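Local coordinates for 5' nucleotidase family protein (Staphylococcus aureus subsp. aureus, PDB 4Q7F) that belongs to the calcineurin-like metallophosphoesterases of the 5'-nucleotidase family and binds a manganese and a magnesium ion, at residues A[22-27]-A[242-247]; A[102-107]-A[129-134]; A[157-162]-A[203-208]. All coordinates share one frame; numbering follows the deposited sequence.

Interaction 1: residues A[22-27]-A[242-247]; sequences FYVVSD and IFITGH. With MG (magnesium ion), chain B; MN (manganese (II) ion), chain C.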
loop_
_atom_site.group_PDB
_atom_site.type_symbol
_atom_site.label_atom_id
_atom_site.label_comp_id
_atom_site.label_asym_id
_atom_site.label_seq_id
_atom_site.Cartn_x
_atom_site.Cartn_y
_atom_site.Cartn_z
ATOM N N PHE A 22 9.689 -16.701 16.135
ATOM C CA PHE A 22 9.083 -16.346 14.879
ATOM C C PHE A 22 9.413 -14.912 14.551
ATOM O O PHE A 22 9.099 -14.021 15.315
ATOM C CB PHE A 22 7.563 -16.497 14.952
ATOM C CG PHE A 22 7.097 -17.914 15.036
ATOM C CD1 PHE A 22 6.941 -18.533 16.261
ATOM C CD2 PHE A 22 6.789 -18.628 13.880
ATOM C CE1 PHE A 22 6.487 -19.836 16.338
ATOM C CE2 PHE A 22 6.338 -19.926 13.952
ATOM C CZ PHE A 22 6.195 -20.539 15.180
ATOM N N TYR A 23 10.073 -14.713 13.417
ATOM C CA TYR A 23 10.441 -13.391 12.927
ATOM C C TYR A 23 9.633 -13.050 11.690
ATOM O O TYR A 23 9.540 -13.851 10.741
ATOM C CB TYR A 23 11.914 -13.375 12.517
ATOM C CG TYR A 23 12.845 -13.569 13.651
ATOM C CD1 TYR A 23 13.256 -12.477 14.414
ATOM C CD2 TYR A 23 13.329 -14.840 13.983
ATOM C CE1 TYR A 23 14.112 -12.628 15.467
ATOM C CE2 TYR A 23 14.204 -15.005 15.032
ATOM C CZ TYR A 23 14.588 -13.896 15.771
ATOM O OH TYR A 23 15.425 -14.028 16.812
ATOM N N VAL A 24 9.107 -11.840 11.651
ATOM C CA VAL A 24 8.324 -11.448 10.521
ATOM C C VAL A 24 8.619 -10.037 10.059
ATOM O O VAL A 24 8.828 -9.142 10.867
ATOM C CB VAL A 24 6.797 -11.617 10.800
ATOM C CG1 VAL A 24 6.395 -10.946 12.105
ATOM C CG2 VAL A 24 5.961 -11.074 9.633
ATOM N N VAL A 25 8.706 -9.897 8.735
ATOM C CA VAL A 25 8.766 -8.603 8.068
ATOM C C VAL A 25 7.466 -8.529 7.276
ATOM O O VAL A 25 6.892 -9.568 6.863
ATOM C CB VAL A 25 9.994 -8.404 7.160
ATOM C CG1 VAL A 25 11.241 -8.271 8.007
ATOM C CG2 VAL A 25 10.154 -9.532 6.147
ATOM N N SER A 26 6.958 -7.318 7.101
ATOM C CA SER A 26 5.729 -7.125 6.348
ATOM C C SER A 26 5.819 -5.815 5.613
ATOM O O SER A 26 6.482 -4.877 6.076
ATOM C CB SER A 26 4.499 -7.103 7.268
ATOM O OG SER A 26 3.281 -7.089 6.529
ATOM N N ASP A 27 5.167 -5.763 4.457
ATOM C CA ASP A 27 5.135 -4.558 3.649
ATOM C C ASP A 27 6.530 -3.971 3.404
ATOM O O ASP A 27 6.772 -2.782 3.583
ATOM C CB ASP A 27 4.170 -3.544 4.288
ATOM C CG ASP A 27 2.751 -4.110 4.475
ATOM O OD1 ASP A 27 2.482 -4.857 5.451
ATOM O OD2 ASP A 27 1.848 -3.728 3.695
ATOM N N ILE A 242 -0.545 -16.985 17.795
ATOM C CA ILE A 242 0.165 -15.875 17.174
ATOM C C ILE A 242 -0.676 -15.329 16.024
ATOM O O ILE A 242 -1.140 -16.089 15.155
ATOM C CB ILE A 242 1.557 -16.294 16.657
ATOM C CG1 ILE A 242 2.378 -16.965 17.773
ATOM C CG2 ILE A 242 2.313 -15.095 16.120
ATOM C CD1 ILE A 242 3.768 -17.394 17.340
ATOM N N PHE A 243 -0.869 -14.015 16.024
ATOM C CA PHE A 243 -1.692 -13.343 15.012
ATOM C C PHE A 243 -0.812 -12.287 14.351
ATOM O O PHE A 243 -0.576 -11.199 14.913
ATOM C CB PHE A 243 -2.936 -12.731 15.660
ATOM C CG PHE A 243 -4.034 -12.380 14.683
ATOM C CD1 PHE A 243 -4.868 -13.370 14.175
ATOM C CD2 PHE A 243 -4.262 -11.072 14.303
ATOM C CE1 PHE A 243 -5.887 -13.057 13.284
ATOM C CE2 PHE A 243 -5.274 -10.757 13.409
ATOM C CZ PHE A 243 -6.089 -11.749 12.897
ATOM N N ILE A 244 -0.288 -12.650 13.180
ATOM C CA ILE A 244 0.595 -11.802 12.394
ATOM C C ILE A 244 -0.245 -11.017 11.411
ATOM O O ILE A 244 -1.090 -11.588 10.716
ATOM C CB ILE A 244 1.695 -12.663 11.710
ATOM C CG1 ILE A 244 2.692 -13.096 12.782
ATOM C CG2 ILE A 244 2.424 -11.915 10.593
ATOM C CD1 ILE A 244 3.776 -14.072 12.308
ATOM N N THR A 245 -0.033 -9.702 11.393
ATOM C CA THR A 245 -0.778 -8.796 10.535
ATOM C C THR A 245 0.128 -7.844 9.748
ATOM O O THR A 245 1.332 -7.800 9.952
ATOM C CB THR A 245 -1.793 -7.976 11.358
ATOM O OG1 THR A 245 -1.115 -7.140 12.297
ATOM C CG2 THR A 245 -2.746 -8.883 12.070
ATOM N N GLY A 246 -0.467 -7.073 8.846
ATOM C CA GLY A 246 0.286 -6.130 8.014
ATOM C C GLY A 246 -0.693 -5.176 7.368
ATOM O O GLY A 246 -1.713 -4.830 7.978
ATOM N N HIS A 247 -0.370 -4.740 6.144
ATOM C CA HIS A 247 -1.242 -3.912 5.306
ATOM C C HIS A 247 -1.447 -2.473 5.709
ATOM O O HIS A 247 -1.456 -1.592 4.846
ATOM C CB HIS A 247 -2.622 -4.589 5.163
ATOM C CG HIS A 247 -3.580 -3.854 4.286
ATOM N ND1 HIS A 247 -3.352 -3.659 2.942
ATOM C CD2 HIS A 247 -4.791 -3.302 4.544
ATOM C CE1 HIS A 247 -4.368 -3.013 2.413
ATOM N NE2 HIS A 247 -5.255 -2.781 3.363
HETATM MG MG MG B . -1.263 -3.991 1.593
HETATM MN MN MN C . 1.570 -2.254 2.092
HETATM O O HOH W 1 -0.652 -1.849 2.235
HETATM O O HOH W 2 0.787 -0.390 0.725
#
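Asp27 and His247 meet just beyond two strands that face each other from different sheets, and each residue contributes a ligand to a different metal ion. From CB, Asp27 turns its CG anti to the carbonyl carbon (chi1 -57°), and the carboxylate then divides its work. OD2 binds the manganese ion at 2.2 Å. OD1 faces the backbone of 242-247 and accepts the amide of His247, N to OD1 2.9 Å, on its syn side and 19° out of the carboxylate plane. Ser26 OG donates to the same OD1 at 2.6 Å, on the anti side and from the opposite face. Two donors thus grip OD1 and help fix the rotation of the carboxylate, while the CA of Gly246 lies 3.5 Å from Ser26 OG. The His247 ring meets the magnesium ion in its plane, with ND1 at 2.5 Å, and its NE2 is hydrogen-bonded to Glu226 OE1. Water 1 joins both ions and donates to His247 O. Farther back the contact is apolar: Val24 CG2 lies 3.8 Å from Ile244 CG2, and Ile242 CD1 comes to Phe22 CD1 at 3.5 Å. Two sheets packed through such side chains, with metal ligands on the loops after their strands, are characteristic of the calcineurin-like phosphoesterase fold and its two-metal site.

Interaction 2: residues A[102-107]-A[129-134]; sequences FDFGTL and PVLCAN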
loop_
_atom_site.group_PDB
_atom_site.type_symbol
_atom_site.label_atom_id
_atom_site.label_comp_id
_atom_site.label_asym_id
_atom_site.label_seq_id
_atom_site.Cartn_x
_atom_site.Cartn_y
_atom_site.Cartn_z
ATOM N N PHE A 102 14.051 -17.777 3.787
ATOM C CA PHE A 102 12.785 -17.638 4.484
ATOM C C PHE A 102 12.088 -18.995 4.489
ATOM O O PHE A 102 12.451 -19.904 3.730
ATOM C CB PHE A 102 11.868 -16.637 3.791
ATOM C CG PHE A 102 12.155 -15.218 4.122
ATOM C CD1 PHE A 102 13.260 -14.575 3.582
ATOM C CD2 PHE A 102 11.271 -14.487 4.921
ATOM C CE1 PHE A 102 13.514 -13.244 3.877
ATOM C CE2 PHE A 102 11.512 -13.175 5.212
ATOM C CZ PHE A 102 12.626 -12.538 4.689
ATOM N N ASP A 103 11.071 -19.110 5.330
ATOM C CA ASP A 103 10.334 -20.344 5.481
ATOM C C ASP A 103 9.020 -20.276 4.769
ATOM O O ASP A 103 8.589 -21.247 4.136
ATOM C CB ASP A 103 10.190 -20.659 6.973
ATOM C CG ASP A 103 11.544 -20.944 7.620
ATOM O OD1 ASP A 103 12.177 -21.973 7.246
ATOM O OD2 ASP A 103 11.986 -20.134 8.474
ATOM N N PHE A 104 8.378 -19.112 4.827
ATOM C CA PHE A 104 7.160 -18.947 4.120
ATOM C C PHE A 104 6.729 -17.493 4.136
ATOM O O PHE A 104 7.345 -16.626 4.804
ATOM C CB PHE A 104 6.044 -19.859 4.650
ATOM C CG PHE A 104 5.717 -19.661 6.094
ATOM C CD1 PHE A 104 4.816 -18.695 6.483
ATOM C CD2 PHE A 104 6.289 -20.470 7.057
ATOM C CE1 PHE A 104 4.511 -18.514 7.823
ATOM C CE2 PHE A 104 5.994 -20.304 8.395
ATOM C CZ PHE A 104 5.094 -19.323 8.774
ATOM N N GLY A 105 5.724 -17.238 3.324
ATOM C CA GLY A 105 5.134 -15.906 3.207
ATOM C C GLY A 105 3.671 -15.920 2.846
ATOM O O GLY A 105 3.033 -16.990 2.759
ATOM N N THR A 106 3.131 -14.710 2.677
ATOM C CA THR A 106 1.765 -14.488 2.309
ATOM C C THR A 106 1.689 -13.455 1.163
ATOM O O THR A 106 2.695 -12.790 0.813
ATOM C CB THR A 106 0.945 -13.925 3.492
ATOM O OG1 THR A 106 1.490 -12.672 3.899
ATOM C CG2 THR A 106 0.943 -14.903 4.657
ATOM N N LEU A 107 0.490 -13.315 0.607
ATOM C CA LEU A 107 0.239 -12.387 -0.470
ATOM C C LEU A 107 -0.412 -11.149 0.048
ATOM O O LEU A 107 -1.349 -11.214 0.852
ATOM C CB LEU A 107 -0.713 -12.992 -1.504
ATOM C CG LEU A 107 -0.249 -14.162 -2.347
ATOM C CD1 LEU A 107 -1.423 -14.661 -3.156
ATOM C CD2 LEU A 107 0.917 -13.761 -3.242
ATOM N N PRO A 129 7.277 -21.515 0.140
ATOM C CA PRO A 129 5.877 -21.371 -0.217
ATOM C C PRO A 129 5.226 -20.081 0.224
ATOM O O PRO A 129 5.576 -19.520 1.258
ATOM C CB PRO A 129 5.201 -22.523 0.530
ATOM C CG PRO A 129 6.075 -22.772 1.693
ATOM C CD PRO A 129 7.474 -22.563 1.156
ATOM N N VAL A 130 4.263 -19.629 -0.567
ATOM C CA VAL A 130 3.473 -18.449 -0.224
ATOM C C VAL A 130 2.086 -18.990 0.113
ATOM O O VAL A 130 1.460 -19.665 -0.705
ATOM C CB VAL A 130 3.469 -17.412 -1.354
ATOM C CG1 VAL A 130 2.446 -16.308 -1.066
ATOM C CG2 VAL A 130 4.860 -16.810 -1.503
ATOM N N LEU A 131 1.620 -18.715 1.330
ATOM C CA LEU A 131 0.371 -19.296 1.807
ATOM C C LEU A 131 -0.782 -18.307 1.713
ATOM O O LEU A 131 -0.704 -17.223 2.279
ATOM C CB LEU A 131 0.541 -19.764 3.254
ATOM C CG LEU A 131 1.638 -20.825 3.479
ATOM C CD1 LEU A 131 1.827 -21.055 4.973
ATOM C CD2 LEU A 131 1.307 -22.132 2.781
ATOM N N CYS A 132 -1.823 -18.685 0.975
ATOM C CA CYS A 132 -3.036 -17.843 0.832
ATOM C C CYS A 132 -4.252 -18.746 0.736
ATOM O O CYS A 132 -4.527 -19.320 -0.318
ATOM C CB CYS A 132 -2.947 -16.957 -0.393
ATOM S SG CYS A 132 -4.385 -15.869 -0.537
ATOM N N ALA A 133 -4.987 -18.869 1.837
ATOM C CA ALA A 133 -6.154 -19.751 1.874
ATOM C C ALA A 133 -7.483 -19.134 1.405
ATOM O O ALA A 133 -8.466 -19.859 1.162
ATOM C CB ALA A 133 -6.314 -20.307 3.287
ATOM N N ASN A 134 -7.529 -17.820 1.232
ATOM C CA ASN A 134 -8.800 -17.192 0.881
ATOM C C ASN A 134 -8.914 -16.510 -0.488
ATOM O O ASN A 134 -9.885 -15.786 -0.751
ATOM C CB ASN A 134 -9.207 -16.233 1.998
ATOM C CG ASN A 134 -8.315 -15.021 2.083
ATOM O OD1 ASN A 134 -7.120 -15.108 1.859
ATOM N ND2 ASN A 134 -8.904 -13.874 2.395
HETATM O O HOH W 3 -1.780 -14.870 1.628
#
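Gly105 and Val130 form a single bridge between roughly co-directional backbones, the touching parts running 35° apart, with Gly105 N bonded to Pro129 O at 3.1 Å and Leu131 N to Gly105 O at 2.6 Å. This short beta bridge attaches the loop before strand 135-137 to strand 104-105, an outermost strand of one sheet of the calcineurin-like fold. The second bond is nearly straight at its hydrogen (174°). Around the bridge the side chains gather on different sides. The CG of Phe104 sits between the backbone N and the carbonyl carbon (chi1 59°), and ring atom CD1 meets Leu131 CD1 at 4.1 Å; beyond the contact, this side chain also packs on Ile68 and Val159. Leu107 crosses Val130 at about a right angle, its CG 3.7 Å from Val130 CG1, while its CD1 touches Cys132 CB. Thr106 brings its CG2 near Leu131 O and hydrogen-bonds through OG1 to Asn70 OD1. Where the two backbones part beyond the bridge, a water takes over the link: it accepts from Leu107 N at 2.9 Å and donates to Leu131 O at 2.7 Å.

Interaction 3: residues A[157-162]-A[203-208]; sequences VGVIGL and VVCYHG. With MG (magnesium ion), chain B.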
loop_
_atom_site.group_PDB
_atom_site.type_symbol
_atom_site.label_atom_id
_atom_site.label_comp_id
_atom_site.label_asym_id
_atom_site.label_seq_id
_atom_site.Cartn_x
_atom_site.Cartn_y
_atom_site.Cartn_z
ATOM N N VAL A 157 2.739 -27.165 15.023
ATOM C CA VAL A 157 2.348 -25.798 14.729
ATOM C C VAL A 157 1.597 -25.801 13.403
ATOM O O VAL A 157 2.029 -26.444 12.453
ATOM C CB VAL A 157 3.566 -24.869 14.569
ATOM C CG1 VAL A 157 3.100 -23.455 14.242
ATOM C CG2 VAL A 157 4.412 -24.892 15.826
ATOM N N GLY A 158 0.482 -25.071 13.348
ATOM C CA GLY A 158 -0.314 -24.940 12.142
ATOM C C GLY A 158 -0.328 -23.481 11.725
ATOM O O GLY A 158 -0.590 -22.599 12.546
ATOM N N VAL A 159 -0.023 -23.224 10.459
ATOM C CA VAL A 159 0.031 -21.865 9.961
ATOM C C VAL A 159 -0.963 -21.668 8.832
ATOM O O VAL A 159 -1.034 -22.466 7.902
ATOM C CB VAL A 159 1.433 -21.499 9.429
ATOM C CG1 VAL A 159 1.475 -20.030 9.035
ATOM C CG2 VAL A 159 2.486 -21.771 10.474
ATOM N N ILE A 160 -1.749 -20.610 8.925
ATOM C CA ILE A 160 -2.679 -20.303 7.867
ATOM C C ILE A 160 -2.410 -18.892 7.358
ATOM O O ILE A 160 -2.290 -17.960 8.151
ATOM C CB ILE A 160 -4.154 -20.457 8.307
ATOM C CG1 ILE A 160 -5.080 -20.155 7.127
ATOM C CG2 ILE A 160 -4.492 -19.547 9.484
ATOM C CD1 ILE A 160 -6.541 -20.501 7.394
ATOM N N GLY A 161 -2.292 -18.766 6.032
ATOM C CA GLY A 161 -2.069 -17.488 5.359
ATOM C C GLY A 161 -3.365 -16.935 4.781
ATOM O O GLY A 161 -4.128 -17.638 4.119
ATOM N N LEU A 162 -3.608 -15.663 5.039
ATOM C CA LEU A 162 -4.818 -14.988 4.601
ATOM C C LEU A 162 -4.491 -13.613 4.091
ATOM O O LEU A 162 -3.507 -12.995 4.524
ATOM C CB LEU A 162 -5.794 -14.875 5.765
ATOM C CG LEU A 162 -6.362 -16.210 6.235
ATOM C CD1 LEU A 162 -6.959 -16.136 7.639
ATOM C CD2 LEU A 162 -7.362 -16.730 5.217
ATOM N N VAL A 203 -0.918 -20.282 14.197
ATOM C CA VAL A 203 -0.348 -19.027 13.769
ATOM C C VAL A 203 -1.109 -18.560 12.549
ATOM O O VAL A 203 -1.188 -19.268 11.547
ATOM C CB VAL A 203 1.136 -19.199 13.363
ATOM C CG1 VAL A 203 1.742 -17.886 12.869
ATOM C CG2 VAL A 203 1.947 -19.759 14.519
ATOM N N VAL A 204 -1.705 -17.378 12.655
ATOM C CA VAL A 204 -2.410 -16.775 11.556
ATOM C C VAL A 204 -1.546 -15.665 10.964
ATOM O O VAL A 204 -1.124 -14.751 11.698
ATOM C CB VAL A 204 -3.739 -16.134 12.014
ATOM C CG1 VAL A 204 -4.385 -15.418 10.843
ATOM C CG2 VAL A 204 -4.679 -17.183 12.590
ATOM N N CYS A 205 -1.257 -15.746 9.668
ATOM C CA CYS A 205 -0.511 -14.684 8.981
ATOM C C CYS A 205 -1.479 -14.037 8.014
ATOM O O CYS A 205 -1.760 -14.559 6.935
ATOM C CB CYS A 205 0.719 -15.176 8.239
ATOM S SG CYS A 205 1.989 -15.881 9.297
ATOM N N TYR A 206 -1.983 -12.884 8.425
ATOM C CA TYR A 206 -2.983 -12.153 7.684
ATOM C C TYR A 206 -2.442 -10.869 7.114
ATOM O O TYR A 206 -1.998 -10.004 7.860
ATOM C CB TYR A 206 -4.124 -11.857 8.659
ATOM C CG TYR A 206 -5.236 -10.955 8.168
ATOM C CD1 TYR A 206 -5.846 -11.151 6.931
ATOM C CD2 TYR A 206 -5.750 -9.968 9.002
ATOM C CE1 TYR A 206 -6.903 -10.346 6.524
ATOM C CE2 TYR A 206 -6.795 -9.165 8.606
ATOM C CZ TYR A 206 -7.372 -9.356 7.370
ATOM O OH TYR A 206 -8.414 -8.546 7.003
ATOM N N HIS A 207 -2.425 -10.749 5.787
ATOM C CA HIS A 207 -2.021 -9.509 5.212
ATOM C C HIS A 207 -3.258 -8.608 5.248
ATOM O O HIS A 207 -3.975 -8.509 4.280
ATOM C CB HIS A 207 -1.531 -9.607 3.795
ATOM C CG HIS A 207 -0.995 -8.304 3.317
ATOM N ND1 HIS A 207 0.305 -7.927 3.534
ATOM C CD2 HIS A 207 -1.610 -7.235 2.763
ATOM C CE1 HIS A 207 0.494 -6.711 3.066
ATOM N NE2 HIS A 207 -0.651 -6.267 2.599
ATOM N N GLY A 208 -3.496 -8.021 6.411
ATOM C CA GLY A 208 -4.619 -7.146 6.661
ATOM C C GLY A 208 -4.402 -6.659 8.081
ATOM O O GLY A 208 -3.474 -7.142 8.774
HETATM MG MG MG B . -1.263 -3.991 1.593
HETATM O O HOH W 1 -0.652 -1.849 2.235
#
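Five backbone hydrogen bonds join strand 157-162 to strand 203-207, whose axes run parallel within 12° and approach to 4.7 Å. Val203 N, Cys205 N and His207 N donate to the carbonyls of Gly158, Ile160 and Leu162, and the amides of Ile160 and Leu162 return bonds to Val203 O and Cys205 O. The series ends with His207 N to Leu162 O at 2.8 Å. Weaker CA-H...O contacts accompany it, such as Val159 CA to Val203 O at 3.3 Å.

Apolar contacts fall on both faces. On one, Val159 and Val203 run alongside each other, with Val159 CG2 near Val203 CB, and Val159 CG1 reaches Cys205 SG at 4.2 Å. On the other, Ile160 CG2 meets Val204 CG2 at 3.9 Å, and Leu162 CB approaches Tyr206 CD1 at 3.9 Å.

The metal bond comes at the strand end. His207 chi1 (-174°) sets CG anti to the backbone N. The ring meets magnesium in its plane through NE2 at 2.6 Å, while ND1 is hydrogen-bonded to Asn70 O.

Helix 184-198 packs on the face of Ile160, Leu162 and Tyr206. Within the sheet, strand 147-152 flanks 155-163, and strand 242-244 lies beyond 201-207.

How the interactions relate
All three contacts lie within the calcineurin-like phosphoesterase range, their centres about 8 to 11 Å apart. Along the chain, interactions 2 and 3 follow one another inside the loop closed by interaction 1. Strands 155-163, 201-207 and 242-244 are successive neighbours in one sheet, so interaction 3 continues into interaction 1, where Ile244 N probably hydrogen-bonds to Val204 O at 2.7 Å. Interaction 1 then crosses to strand 19-25 of the other sheet, which also contains strand 104-105 of interaction 2. Ala133 of interaction 2 in turn probably hydrogen-bonds through N to Gly161 O. Such linkage illustrates how distant chain segments assemble one metal site: His207 and His247 share magnesium, and Asp27 holds manganese nearby.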